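Local coordinates for uncharacterized protein (Vibrio parahaemolyticus M0605, PDB 3X0T) that is the jelly-roll protein PirA, probably a component of a plasmid-encoded, pore-forming toxin of this marine pathogen, at residues His13-Glu18 and Gly22-Asp27; Val41-Thr46 and Ile94-Asn99; Leu51-Gln56 and Cys106-His111. All coordinates share one frame; numbering follows the deposited sequence. Where two conformers were deposited one is given.

Interaction 1 of 3, residues His13-Glu18 and Gly22-Asp27; sequences HDWTVE and GVTEVD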
ATOM      1  N   HIS A  13       9.147  -2.166  -5.792  1.00 11.76           N
ATOM      2  CA  HIS A  13       8.832  -1.318  -6.958  1.00 11.41           C
ATOM      3  C   HIS A  13       8.923   0.132  -6.500  1.00 12.65           C
ATOM      4  O   HIS A  13       8.510   0.502  -5.413  1.00 11.23           O
ATOM      5  CB  HIS A  13       7.428  -1.619  -7.406  1.00 11.95           C
ATOM      6  CG  HIS A  13       6.994  -1.169  -8.752  1.00 12.71           C
ATOM      7  ND1 HIS A  13       6.960   0.128  -9.224  1.00 13.38           N
ATOM      8  CD2 HIS A  13       6.481  -1.931  -9.760  1.00 15.00           C
ATOM      9  CE1 HIS A  13       6.465   0.177 -10.448  1.00 15.17           C
ATOM     10  NE2 HIS A  13       6.139  -1.076 -10.773  1.00 16.84           N
ATOM     11  N   ASP A  14       9.502   0.965  -7.371  1.00 11.49           N
ATOM     12  CA  ASP A  14       9.591   2.427  -7.101  1.00 12.00           C
ATOM     13  C   ASP A  14       8.369   3.123  -7.664  1.00 11.27           C
ATOM     14  O   ASP A  14       7.805   2.669  -8.681  1.00 13.96           O
ATOM     15  CB  ASP A  14      10.820   3.004  -7.776  1.00 12.77           C
ATOM     16  CG  ASP A  14      12.115   2.482  -7.184  1.00 14.10           C
ATOM     17  OD1 ASP A  14      12.155   1.859  -6.141  1.00 15.97           O
ATOM     18  OD2 ASP A  14      13.154   2.678  -7.864  1.00 22.32           O
ATOM     19  N   TRP A  15       7.917   4.178  -7.031  1.00 10.12           N
ATOM     20  CA  TRP A  15       6.704   4.911  -7.410  1.00  9.35           C
ATOM     21  C   TRP A  15       6.896   6.387  -7.231  1.00 11.03           C
ATOM     22  O   TRP A  15       7.694   6.866  -6.399  1.00 10.74           O
ATOM     23  CB  TRP A  15       5.507   4.488  -6.540  1.00  9.60           C
ATOM     24  CG  TRP A  15       5.214   3.003  -6.653  1.00  8.83           C
ATOM     25  CD1 TRP A  15       5.575   2.041  -5.723  1.00 10.42           C
ATOM     26  CD2 TRP A  15       4.432   2.346  -7.663  1.00  9.60           C
ATOM     27  NE1 TRP A  15       5.052   0.838  -6.132  1.00 10.32           N
ATOM     28  CE2 TRP A  15       4.336   0.994  -7.291  1.00 10.12           C
ATOM     29  CE3 TRP A  15       3.817   2.804  -8.829  1.00 11.54           C
ATOM     30  CZ2 TRP A  15       3.647   0.063  -8.116  1.00 12.00           C
ATOM     31  CZ3 TRP A  15       3.123   1.908  -9.621  1.00 14.01           C
ATOM     32  CH2 TRP A  15       3.061   0.554  -9.227  1.00 13.76           C
ATOM     33  N   THR A  16       6.137   7.128  -8.028  1.00  9.95           N
ATOM     34  CA  THR A  16       6.023   8.591  -7.878  1.00 10.49           C
ATOM     35  C   THR A  16       4.609   8.906  -7.476  1.00  9.86           C
ATOM     36  O   THR A  16       3.658   8.173  -7.796  1.00 10.71           O
ATOM     37  CB  THR A  16       6.382   9.292  -9.175  1.00 11.45           C
ATOM     38  OG1 THR A  16       5.503   8.947 -10.229  1.00 18.66           O
ATOM     39  CG2 THR A  16       7.760   8.945  -9.597  1.00 13.48           C
ATOM     40  N   VAL A  17       4.478  10.004  -6.721  1.00  9.79           N
ATOM     41  CA  VAL A  17       3.137  10.426  -6.220  1.00 10.43           C
ATOM     42  C   VAL A  17       3.004  11.921  -6.434  1.00 10.10           C
ATOM     43  O   VAL A  17       3.766  12.706  -5.856  1.00 10.76           O
ATOM     44  CB  VAL A  17       2.925  10.047  -4.717  1.00 10.24           C
ATOM     45  CG1 VAL A  17       1.415  10.145  -4.383  1.00 10.49           C
ATOM     46  CG2 VAL A  17       3.436   8.657  -4.378  1.00 11.47           C
ATOM     47  N   GLU A  18       2.045  12.328  -7.268  1.00 11.31           N
ATOM     48  CA  GLU A  18       1.970  13.761  -7.592  0.50 12.83           C
ATOM     49  C   GLU A  18       1.566  14.592  -6.374  1.00 12.29           C
ATOM     50  O   GLU A  18       0.816  14.178  -5.465  1.00 12.60           O
ATOM     51  CB  GLU A  18       1.071  13.917  -8.831  0.50 13.87           C
ATOM     52  CG  GLU A  18       1.516  13.170 -10.091  0.50 15.07           C
ATOM     53  CD  GLU A  18       2.972  13.446 -10.491  0.50 16.29           C
ATOM     54  OE1 GLU A  18       3.743  12.531 -10.892  0.50 25.78           O
ATOM     55  OE2 GLU A  18       3.369  14.643 -10.451  0.50 19.15           O
ATOM     56  N   GLY A  22      -2.076  13.962  -5.067  1.00 12.20           N
ATOM     57  CA  GLY A  22      -1.957  12.779  -5.901  1.00 11.97           C
ATOM     58  C   GLY A  22      -2.162  11.491  -5.106  1.00 10.15           C
ATOM     59  O   GLY A  22      -1.837  11.409  -3.907  1.00 11.07           O
ATOM     60  N   VAL A  23      -2.684  10.504  -5.834  1.00 10.83           N
ATOM     61  CA  VAL A  23      -2.907   9.173  -5.265  1.00 10.81           C
ATOM     62  C   VAL A  23      -2.270   8.179  -6.193  1.00 10.69           C
ATOM     63  O   VAL A  23      -2.571   8.192  -7.399  1.00 13.85           O
ATOM     64  CB  VAL A  23      -4.446   8.887  -5.117  1.00 11.85           C
ATOM     65  CG1 VAL A  23      -4.634   7.475  -4.562  1.00 12.40           C
ATOM     66  CG2 VAL A  23      -5.115   9.927  -4.235  1.00 13.25           C
ATOM     67  N   THR A  24      -1.403   7.330  -5.730  1.00  8.64           N
ATOM     68  CA  THR A  24      -0.789   6.306  -6.545  1.00  9.01           C
ATOM     69  C   THR A  24      -1.144   4.948  -5.940  1.00  8.07           C
ATOM     70  O   THR A  24      -0.905   4.697  -4.775  1.00  8.24           O
ATOM     71  CB  THR A  24       0.753   6.458  -6.603  1.00  9.27           C
ATOM     72  OG1 THR A  24       0.968   7.715  -7.212  1.00 10.46           O
ATOM     73  CG2 THR A  24       1.385   5.313  -7.433  1.00 10.47           C
ATOM     74  N   GLU A  25      -1.721   4.066  -6.775  1.00  8.38           N
ATOM     75  CA  GLU A  25      -2.016   2.670  -6.370  0.70  7.92           C
ATOM     76  C   GLU A  25      -0.771   1.852  -6.437  1.00  7.63           C
ATOM     77  O   GLU A  25      -0.149   1.748  -7.498  1.00 10.56           O
ATOM     78  CB  GLU A  25      -2.992   1.934  -7.276  0.70 10.31           C
ATOM     79  CG  GLU A  25      -4.315   2.526  -7.184  0.70 10.41           C
ATOM     80  CD  GLU A  25      -5.326   1.735  -7.989  0.70 11.52           C
ATOM     81  OE1 GLU A  25      -5.041   1.376  -9.171  0.70 18.99           O
ATOM     82  OE2 GLU A  25      -6.388   1.635  -7.543  0.70  9.22           O
ATOM     83  N   VAL A  26      -0.356   1.243  -5.329  1.00  7.61           N
ATOM     84  CA  VAL A  26       0.886   0.465  -5.301  1.00  8.77           C
ATOM     85  C   VAL A  26       0.661  -1.031  -5.146  1.00  8.00           C
ATOM     86  O   VAL A  26       1.562  -1.812  -5.351  1.00  8.79           O
ATOM     87  CB  VAL A  26       1.881   0.994  -4.265  1.00  8.54           C
ATOM     88  CG1 VAL A  26       2.194   2.472  -4.559  1.00  9.30           C
ATOM     89  CG2 VAL A  26       1.379   0.810  -2.840  1.00  9.41           C
ATOM     90  N   ASP A  27      -0.586  -1.451  -4.799  1.00  7.61           N
ATOM     91  CA  ASP A  27      -0.934  -2.844  -4.815  1.00  8.09           C
ATOM     92  C   ASP A  27      -2.441  -2.908  -4.967  1.00  7.12           C
ATOM     93  O   ASP A  27      -3.128  -1.950  -4.560  1.00  7.77           O
ATOM     94  CB  ASP A  27      -0.526  -3.596  -3.552  1.00  8.85           C
ATOM     95  CG  ASP A  27      -0.350  -5.091  -3.669  1.00  9.16           C
ATOM     96  OD1 ASP A  27      -0.607  -5.614  -4.773  1.00 10.45           O
ATOM     97  OD2 ASP A  27       0.005  -5.722  -2.655  1.00 11.41           O
TER
HETATM   98  O   HOH W   1       0.193  10.324  -8.116  1.00 13.99           O
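W15 lays its indole over V26, and the closest part of that meeting is a CH-pi contact: V26 CG1 stands 3.5 Å from the centroid of the five-membered ring of W15, only 6° off the ring normal. The same face of the indole takes E25 O near the rim of its six-membered ring, while T24 CG2 comes up obliquely, 3.8 Å from W15 CE3. W15 has CG anti to its carbonyl carbon (chi1 -59°), which swings the ring across to the facing strand. Farther along, T24 OG1 donates a 2.8 Å hydrogen bond to T16 O, meeting a lone pair in the carbonyl plane, and V17 CG1 rests 3.5 Å from G22 O. The two strands run antiparallel at 159°, their axes 6.7 Å apart, yet they are not sheet neighbours: 11-17 is an outermost strand of one four-stranded sheet and 22-30 of the other, so the contact spans one side of the jelly-roll sandwich. At the turn the chain is pinched by a weak bond, G22 N to E18 O, and by a water that accepts from E18 N and donates to T24 OG1, giving that hydroxyl a second partner. In the next shell, the H13 ring covers the opposite face of the indole and is itself fixed by a 2.7 Å bond from H13 ND1 to D14 O. Backbone bonds tie W15 to C106 and T24 to V96. V26 and D27 both face I94 in a classic beta bulge, and E25 reaches out to a salt bridge with R93.

Interaction 2 of 3, residues Val41-Thr46 and Ile94-Asn99; sequences VDIENT and IVVINN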
ATOM      1  N   VAL A  41       3.123  -4.621   3.182  1.00 10.41           N
ATOM      2  CA  VAL A  41       4.238  -4.004   2.442  1.00 10.80           C
ATOM      3  C   VAL A  41       4.984  -3.122   3.442  1.00  9.90           C
ATOM      4  O   VAL A  41       4.482  -2.762   4.483  1.00 12.71           O
ATOM      5  CB  VAL A  41       3.766  -3.134   1.271  1.00 10.35           C
ATOM      6  CG1 VAL A  41       2.917  -3.951   0.337  1.00 12.20           C
ATOM      7  CG2 VAL A  41       3.049  -1.888   1.691  1.00 11.48           C
ATOM      8  N   ASP A  42       6.222  -2.797   3.035  1.00 11.23           N
ATOM      9  CA  ASP A  42       6.899  -1.680   3.674  1.00 11.41           C
ATOM     10  C   ASP A  42       7.026  -0.560   2.657  1.00 10.47           C
ATOM     11  O   ASP A  42       7.203  -0.785   1.468  1.00 11.32           O
ATOM     12  CB  ASP A  42       8.339  -2.026   4.153  1.00 14.15           C
ATOM     13  CG  ASP A  42       8.364  -3.286   4.886  1.00 19.13           C
ATOM     14  OD1 ASP A  42       7.586  -3.468   5.784  1.00 20.88           O
ATOM     15  OD2 ASP A  42       9.250  -4.123   4.524  1.00 26.29           O
ATOM     16  N   ILE A  43       6.912   0.676   3.124  1.00 10.05           N
ATOM     17  CA  ILE A  43       7.121   1.835   2.271  1.00 10.24           C
ATOM     18  C   ILE A  43       8.373   2.617   2.774  1.00 11.57           C
ATOM     19  O   ILE A  43       8.448   2.934   3.967  1.00 12.30           O
ATOM     20  CB  ILE A  43       5.893   2.768   2.298  1.00 10.29           C
ATOM     21  CG1 ILE A  43       6.224   4.044   1.459  1.00 10.01           C
ATOM     22  CG2 ILE A  43       5.363   3.135   3.699  1.00 10.85           C
ATOM     23  CD1 ILE A  43       5.017   4.957   1.227  1.00 10.63           C
ATOM     24  N   GLU A  44       9.293   2.901   1.829  1.00 11.13           N
ATOM     25  CA  GLU A  44      10.416   3.803   2.111  1.00 11.71           C
ATOM     26  C   GLU A  44      10.113   5.093   1.335  1.00 10.15           C
ATOM     27  O   GLU A  44       9.981   5.106   0.133  1.00 11.16           O
ATOM     28  CB  GLU A  44      11.727   3.145   1.571  1.00 12.20           C
ATOM     29  CG  GLU A  44      12.907   4.036   1.757  1.00 14.27           C
ATOM     30  CD  GLU A  44      14.164   3.545   1.051  1.00 17.88           C
ATOM     31  OE1 GLU A  44      14.105   2.591   0.196  1.00 19.12           O
ATOM     32  OE2 GLU A  44      15.223   4.182   1.270  1.00 20.69           O
ATOM     33  N   ASN A  45      10.050   6.187   2.105  1.00 11.08           N
ATOM     34  CA  ASN A  45       9.830   7.487   1.493  1.00 10.57           C
ATOM     35  C   ASN A  45      11.154   8.081   1.036  1.00 10.52           C
ATOM     36  O   ASN A  45      12.014   8.334   1.902  1.00 12.69           O
ATOM     37  CB  ASN A  45       9.168   8.357   2.531  1.00 10.38           C
ATOM     38  CG  ASN A  45       8.833   9.763   1.989  1.00  9.70           C
ATOM     39  OD1 ASN A  45       9.323  10.170   0.926  1.00 11.12           O
ATOM     40  ND2 ASN A  45       7.960  10.452   2.713  1.00 10.66           N
ATOM     41  N   THR A  46      11.360   8.215  -0.277  1.00 10.61           N
ATOM     42  CA  THR A  46      12.654   8.634  -0.835  1.00 11.32           C
ATOM     43  C   THR A  46      12.562  10.084  -1.383  1.00 10.24           C
ATOM     44  O   THR A  46      13.488  10.529  -2.083  1.00 12.53           O
ATOM     45  CB  THR A  46      13.131   7.694  -1.892  1.00 12.68           C
ATOM     46  OG1 THR A  46      12.224   7.793  -3.003  1.00 13.31           O
ATOM     47  CG2 THR A  46      13.254   6.272  -1.402  1.00 12.65           C
ATOM     48  N   ILE A  94      -3.666  -0.841  -1.848  1.00  6.59           N
ATOM     49  CA  ILE A  94      -2.818   0.032  -1.069  1.00  7.09           C
ATOM     50  C   ILE A  94      -2.551   1.250  -1.924  1.00  7.03           C
ATOM     51  O   ILE A  94      -2.121   1.105  -3.092  1.00  7.49           O
ATOM     52  CB  ILE A  94      -1.493  -0.665  -0.620  1.00  7.16           C
ATOM     53  CG1 ILE A  94      -1.799  -1.881   0.246  1.00  8.16           C
ATOM     54  CG2 ILE A  94      -0.620   0.326   0.099  1.00  8.63           C
ATOM     55  CD1 ILE A  94      -0.611  -2.722   0.586  1.00 10.87           C
ATOM     56  N   VAL A  95      -2.766   2.428  -1.370  1.00  6.87           N
ATOM     57  CA  VAL A  95      -2.473   3.666  -2.070  1.00  7.25           C
ATOM     58  C   VAL A  95      -1.468   4.491  -1.252  1.00  7.00           C
ATOM     59  O   VAL A  95      -1.432   4.397  -0.033  1.00  7.90           O
ATOM     60  CB  VAL A  95      -3.746   4.509  -2.357  1.00  6.82           C
ATOM     61  CG1 VAL A  95      -4.647   3.814  -3.347  1.00  9.19           C
ATOM     62  CG2 VAL A  95      -4.474   4.900  -1.108  1.00  9.76           C
ATOM     63  N   VAL A  96      -0.728   5.306  -1.960  1.00  7.24           N
ATOM     64  CA  VAL A  96       0.115   6.319  -1.355  1.00  8.10           C
ATOM     65  C   VAL A  96      -0.427   7.666  -1.816  1.00  7.87           C
ATOM     66  O   VAL A  96      -0.705   7.855  -3.016  1.00  8.33           O
ATOM     67  CB  VAL A  96       1.623   6.134  -1.745  1.00  8.02           C
ATOM     68  CG1 VAL A  96       2.462   7.169  -1.021  1.00  8.80           C
ATOM     69  CG2 VAL A  96       2.092   4.736  -1.385  1.00  9.62           C
ATOM     70  N   ILE A  97      -0.642   8.563  -0.845  1.00  8.02           N
ATOM     71  CA  ILE A  97      -1.295   9.846  -1.081  1.00  8.77           C
ATOM     72  C   ILE A  97      -0.287  10.941  -0.664  1.00  8.35           C
ATOM     73  O   ILE A  97       0.341  10.900   0.382  1.00  9.25           O
ATOM     74  CB  ILE A  97      -2.575   9.960  -0.206  1.00  9.71           C
ATOM     75  CG1 ILE A  97      -3.504   8.780  -0.499  1.00 10.81           C
ATOM     76  CG2 ILE A  97      -3.268  11.291  -0.491  1.00 12.30           C
ATOM     77  CD1 ILE A  97      -4.685   8.691   0.452  1.00 14.52           C
ATOM     78  N   ASN A  98      -0.182  11.918  -1.579  1.00  9.51           N
ATOM     79  CA  ASN A  98       0.745  13.036  -1.357  1.00  9.61           C
ATOM     80  C   ASN A  98      -0.066  14.301  -1.258  1.00  9.47           C
ATOM     81  O   ASN A  98      -0.539  14.820  -2.263  1.00 11.04           O
ATOM     82  CB  ASN A  98       1.749  13.131  -2.518  1.00 10.09           C
ATOM     83  CG  ASN A  98       2.758  14.228  -2.315  1.00  9.91           C
ATOM     84  OD1 ASN A  98       2.766  14.869  -1.282  1.00 11.01           O
ATOM     85  ND2 ASN A  98       3.640  14.392  -3.296  1.00 11.01           N
ATOM     86  N   ASN A  99      -0.258  14.770  -0.037  1.00 11.14           N
ATOM     87  CA  ASN A  99      -1.038  16.005   0.208  1.00 12.84           C
ATOM     88  C   ASN A  99      -0.132  17.214   0.276  1.00 13.96           C
ATOM     89  O   ASN A  99      -0.639  18.331   0.519  1.00 16.60           O
ATOM     90  CB  ASN A  99      -1.772  15.889   1.536  1.00 14.04           C
ATOM     91  CG  ASN A  99      -2.773  14.746   1.482  1.00 16.35           C
ATOM     92  OD1 ASN A  99      -2.723  13.773   2.287  1.00 19.90           O
ATOM     93  ND2 ASN A  99      -3.659  14.838   0.541  1.00 15.41           N
TER
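V41 and I94 reach toward each other tip to tip, and so do I43 and V96, two apolar pairs that step along the strands in the same order. In the first, I94 CD1 lies 3.7 Å from V41 CG1 and almost as close to V41 CG2, so one methyl of the isoleucine lodges against both branches of the valine. The second pair reverses the roles: I43 CD1 approaches V96 CG2 at 3.9 Å, with V96 CG1 close behind. I43 is extended, CG1 anti to the backbone N (chi1 175°) and CD1 carried on straight, which delivers its terminal methyl to the facing sheet.

The polar groups lie apart from these four side chains. N45 and N98 are held in a similar way: each OD1 accepts from a backbone N two residues on, that of G47 and that of G100 respectively. N45 ND2 also bonds G49 O and V74 O, and N98 ND2 bonds S102 O and V17 O.

With CA atoms about 9 Å apart and no hydrogen bond between the segments, the two sheets of the jelly roll are joined here, between these segments, by apolar packing, which sets no donor-acceptor direction.

Interaction 3 of 3, residues Leu51-Gln56 and Cys106-His111; sequences LTIQYQ and CTIYYH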
ATOM      1  N   LEU A  51       4.334  11.481   3.117  1.00 10.55           N
ATOM      2  CA  LEU A  51       3.332  10.738   2.336  1.00  9.11           C
ATOM      3  C   LEU A  51       2.405  10.034   3.308  1.00 10.04           C
ATOM      4  O   LEU A  51       2.842   9.553   4.356  1.00 12.55           O
ATOM      5  CB  LEU A  51       4.046   9.693   1.465  1.00  9.82           C
ATOM      6  CG  LEU A  51       5.014  10.252   0.398  1.00  9.63           C
ATOM      7  CD1 LEU A  51       5.855   9.153  -0.209  1.00 10.92           C
ATOM      8  CD2 LEU A  51       4.312  11.074  -0.604  1.00 11.04           C
ATOM      9  N   THR A  52       1.138   9.860   2.886  1.00  9.36           N
ATOM     10  CA  THR A  52       0.242   8.942   3.617  1.00 10.12           C
ATOM     11  C   THR A  52       0.126   7.603   2.872  1.00  9.43           C
ATOM     12  O   THR A  52      -0.009   7.629   1.648  1.00 10.50           O
ATOM     13  CB  THR A  52      -1.126   9.571   3.743  1.00 11.32           C
ATOM     14  OG1 THR A  52      -0.991  10.725   4.591  1.00 12.30           O
ATOM     15  CG2 THR A  52      -2.135   8.621   4.390  1.00 14.37           C
ATOM     16  N   ILE A  53       0.210   6.489   3.574  1.00  8.47           N
ATOM     17  CA  ILE A  53      -0.102   5.204   2.982  1.00  8.44           C
ATOM     18  C   ILE A  53      -1.400   4.707   3.576  1.00  8.07           C
ATOM     19  O   ILE A  53      -1.622   4.819   4.804  1.00  9.18           O
ATOM     20  CB  ILE A  53       1.061   4.211   3.146  1.00  8.86           C
ATOM     21  CG1 ILE A  53       0.815   2.964   2.278  1.00  8.10           C
ATOM     22  CG2 ILE A  53       1.374   3.874   4.601  1.00 11.21           C
ATOM     23  CD1 ILE A  53       2.026   2.064   2.163  1.00  9.54           C
ATOM     24  N   GLN A  54      -2.266   4.167   2.731  1.00  7.62           N
ATOM     25  CA  GLN A  54      -3.544   3.617   3.227  1.00  7.99           C
ATOM     26  C   GLN A  54      -3.797   2.230   2.671  1.00  6.99           C
ATOM     27  O   GLN A  54      -3.503   1.932   1.503  1.00  7.85           O
ATOM     28  CB  GLN A  54      -4.781   4.484   2.852  1.00  7.94           C
ATOM     29  CG  GLN A  54      -4.656   5.906   3.399  1.00  9.84           C
ATOM     30  CD  GLN A  54      -5.910   6.643   3.325  1.00  9.33           C
ATOM     31  OE1 GLN A  54      -6.735   6.520   2.391  1.00  9.67           O
ATOM     32  NE2 GLN A  54      -6.099   7.488   4.374  1.00 11.56           N
ATOM     33  N   TYR A  55      -4.368   1.389   3.519  1.00  7.05           N
ATOM     34  CA  TYR A  55      -4.914   0.089   3.125  1.00  7.01           C
ATOM     35  C   TYR A  55      -6.417   0.283   2.972  1.00  6.35           C
ATOM     36  O   TYR A  55      -7.051   0.669   3.934  1.00  7.58           O
ATOM     37  CB  TYR A  55      -4.584  -0.978   4.177  1.00  7.49           C
ATOM     38  CG  TYR A  55      -4.546  -2.351   3.632  1.00  7.32           C
ATOM     39  CD1 TYR A  55      -5.728  -3.003   3.197  1.00  7.79           C
ATOM     40  CD2 TYR A  55      -3.337  -3.020   3.445  1.00  7.73           C
ATOM     41  CE1 TYR A  55      -5.669  -4.256   2.600  1.00  8.00           C
ATOM     42  CE2 TYR A  55      -3.282  -4.259   2.837  1.00  8.19           C
ATOM     43  CZ  TYR A  55      -4.450  -4.876   2.414  1.00  8.73           C
ATOM     44  OH  TYR A  55      -4.354  -6.109   1.805  1.00  9.84           O
ATOM     45  N   GLN A  56      -6.943   0.032   1.771  1.00  6.86           N
ATOM     46  CA  GLN A  56      -8.352   0.283   1.479  1.00  6.86           C
ATOM     47  C   GLN A  56      -9.048  -0.989   1.032  1.00  6.24           C
ATOM     48  O   GLN A  56      -8.373  -1.923   0.545  1.00  6.69           O
ATOM     49  CB  GLN A  56      -8.483   1.332   0.399  1.00  6.90           C
ATOM     50  CG  GLN A  56      -7.927   2.683   0.834  1.00  7.96           C
ATOM     51  CD  GLN A  56      -8.180   3.778  -0.176  1.00  8.13           C
ATOM     52  OE1 GLN A  56      -8.684   3.527  -1.285  1.00  8.91           O
ATOM     53  NE2 GLN A  56      -7.834   5.010   0.197  1.00  9.08           N
ATOM     54  N   CYS A 106       8.597   7.062  -3.555  1.00  9.55           N
ATOM     55  CA  CYS A 106       8.766   6.015  -2.567  1.00  9.16           C
ATOM     56  C   CYS A 106       9.132   4.722  -3.288  1.00  8.40           C
ATOM     57  O   CYS A 106       8.980   4.543  -4.488  1.00 10.34           O
ATOM     58  CB  CYS A 106       7.503   5.818  -1.742  1.00  9.45           C
ATOM     59  SG  CYS A 106       6.046   5.261  -2.599  1.00 10.43           S
ATOM     60  N   THR A 107       9.661   3.795  -2.449  1.00 11.47           N
ATOM     61  CA  THR A 107       9.835   2.389  -2.879  1.00  9.72           C
ATOM     62  C   THR A 107       8.929   1.548  -1.923  1.00 10.71           C
ATOM     63  O   THR A 107       8.908   1.751  -0.705  1.00 10.46           O
ATOM     64  CB  THR A 107      11.304   1.975  -2.752  1.00 12.58           C
ATOM     65  OG1 THR A 107      12.089   2.809  -3.628  1.00 13.44           O
ATOM     66  CG2 THR A 107      11.452   0.490  -3.146  1.00 13.34           C
ATOM     67  N   ILE A 108       8.221   0.603  -2.554  1.00 10.22           N
ATOM     68  CA  ILE A 108       7.372  -0.323  -1.807  1.00 10.42           C
ATOM     69  C   ILE A 108       8.087  -1.719  -1.886  1.00  9.58           C
ATOM     70  O   ILE A 108       8.474  -2.127  -2.967  1.00 11.04           O
ATOM     71  CB  ILE A 108       5.960  -0.350  -2.430  1.00 10.24           C
ATOM     72  CG1 ILE A 108       5.313   1.027  -2.362  1.00  9.26           C
ATOM     73  CG2 ILE A 108       5.103  -1.400  -1.656  1.00 10.21           C
ATOM     74  CD1 ILE A 108       4.939   1.504  -1.011  1.00 10.67           C
ATOM     75  N   TYR A 109       8.121  -2.378  -0.718  1.00 10.84           N
ATOM     76  CA  TYR A 109       8.699  -3.726  -0.582  1.00 11.90           C
ATOM     77  C   TYR A 109       7.491  -4.622  -0.239  1.00 10.36           C
ATOM     78  O   TYR A 109       6.818  -4.411   0.765  1.00 11.82           O
ATOM     79  CB  TYR A 109       9.748  -3.724   0.505  1.00 12.50           C
ATOM     80  CG  TYR A 109      10.842  -2.745   0.161  1.00 14.82           C
ATOM     81  CD1 TYR A 109      11.902  -3.142  -0.603  1.00 18.11           C
ATOM     82  CD2 TYR A 109      10.791  -1.455   0.654  1.00 15.91           C
ATOM     83  CE1 TYR A 109      12.909  -2.249  -0.942  1.00 17.50           C
ATOM     84  CE2 TYR A 109      11.832  -0.519   0.347  1.00 16.24           C
ATOM     85  CZ  TYR A 109      12.878  -0.954  -0.454  1.00 16.36           C
ATOM     86  OH  TYR A 109      13.934  -0.067  -0.782  1.00 19.49           O
ATOM     87  N   TYR A 110       7.271  -5.603  -1.091  1.00 11.52           N
ATOM     88  CA  TYR A 110       6.046  -6.422  -0.970  1.00 11.95           C
ATOM     89  C   TYR A 110       6.412  -7.721  -0.243  1.00 11.49           C
ATOM     90  O   TYR A 110       7.317  -8.464  -0.661  1.00 15.08           O
ATOM     91  CB  TYR A 110       5.561  -6.772  -2.383  1.00 11.55           C
ATOM     92  CG  TYR A 110       5.159  -5.531  -3.151  1.00 11.04           C
ATOM     93  CD1 TYR A 110       3.857  -5.027  -3.096  1.00 10.66           C
ATOM     94  CD2 TYR A 110       6.118  -4.809  -3.868  1.00 10.81           C
ATOM     95  CE1 TYR A 110       3.511  -3.800  -3.780  1.00 10.40           C
ATOM     96  CE2 TYR A 110       5.819  -3.618  -4.557  1.00 10.46           C
ATOM     97  CZ  TYR A 110       4.522  -3.143  -4.495  1.00  9.69           C
ATOM     98  OH  TYR A 110       4.232  -1.957  -5.160  1.00 10.29           O
ATOM     99  N   HIS A 111       5.654  -7.980   0.822  1.00 15.00           N
ATOM    100  CA  HIS A 111       5.926  -9.183   1.636  1.00 16.15           C
ATOM    101  C   HIS A 111       5.240 -10.337   1.034  1.00 14.83           C
ATOM    102  O   HIS A 111       4.045 -10.497   1.269  1.00 19.45           O
ATOM    103  CB  HIS A 111       5.627  -9.015   3.079  1.00 20.14           C
ATOM    104  CG  HIS A 111       6.648  -8.125   3.668  1.00 19.88           C
ATOM    105  ND1 HIS A 111       7.970  -8.503   3.902  1.00 24.76           N
ATOM    106  CD2 HIS A 111       6.585  -6.818   3.952  1.00 22.93           C
ATOM    107  CE1 HIS A 111       8.617  -7.471   4.422  1.00 30.92           C
ATOM    108  NE2 HIS A 111       7.753  -6.480   4.577  1.00 20.97           N
TER
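The hydroxyl of Y110 is gripped by two groups, donating to V26 O and accepting from W15 NE1, so this buried oxygen is satisfied where the two sheets come together at one side. Inside the same strand, I108 CG2 sits 3.4 Å above the plane of the Y110 ring, offset toward its rim, and the other arm of I108 makes the contact with the facing sheet. There I108 CD1 meets I53 CD1 at 4.3 Å, a loose methyl-to-methyl touch. The CB of I108 does not aim straight at strand 51-58; a bend at the second torsion (chi2 -69°) brings the delta methyl across. The other pair is L51 with C106, where L51 CD1 lies 4.0 Å from C106 CB. The beta carbon of C106 does the touching; SG, placed between the backbone N and the carbonyl carbon (chi1 64°), lies a little farther from L51 CD1. Strands 51-58 and 104-110 are inner strands of opposite four-stranded sheets, so these two pairs lie in the middle of the jelly-roll sandwich, close to the centre of the chain. Around them C106 and I108 also pack on W15, I53 on I94, and I108 on V41 and I43. On the other side of strand 51-58 the chemistry turns polar. Q56 NE2 donates to Q54 OE1 at 2.9 Å with an N-H...O angle of 146°, the bond lying in the planes of both amides. Q54 NE2 goes on to S71 OG, and Q56 OE1 takes a bond from R93 NH2, which holds both amides in a chain of hydrogen bonds across neighbouring strands.

All three contacts join the same two sheets of the sandwich, at different depths. Interaction 1 pairs an outermost strand of each sheet and is partly open, and it mixes an aromatic face with hydrogen bonds and a water. Interactions 2 and 3 pair inner strands, and the side chains that touch in them are all buried and apolar, with no hydrogen bond across; interaction 3 is the deeper and the looser. Their segments alternate along the chain, whereas interaction 1 closes before either opens. Backbone bonds knit them together: V26 N to I94 O joins interactions 1 and 2, and I97 N to T52 O and E44 N to T107 O join 2 and 3.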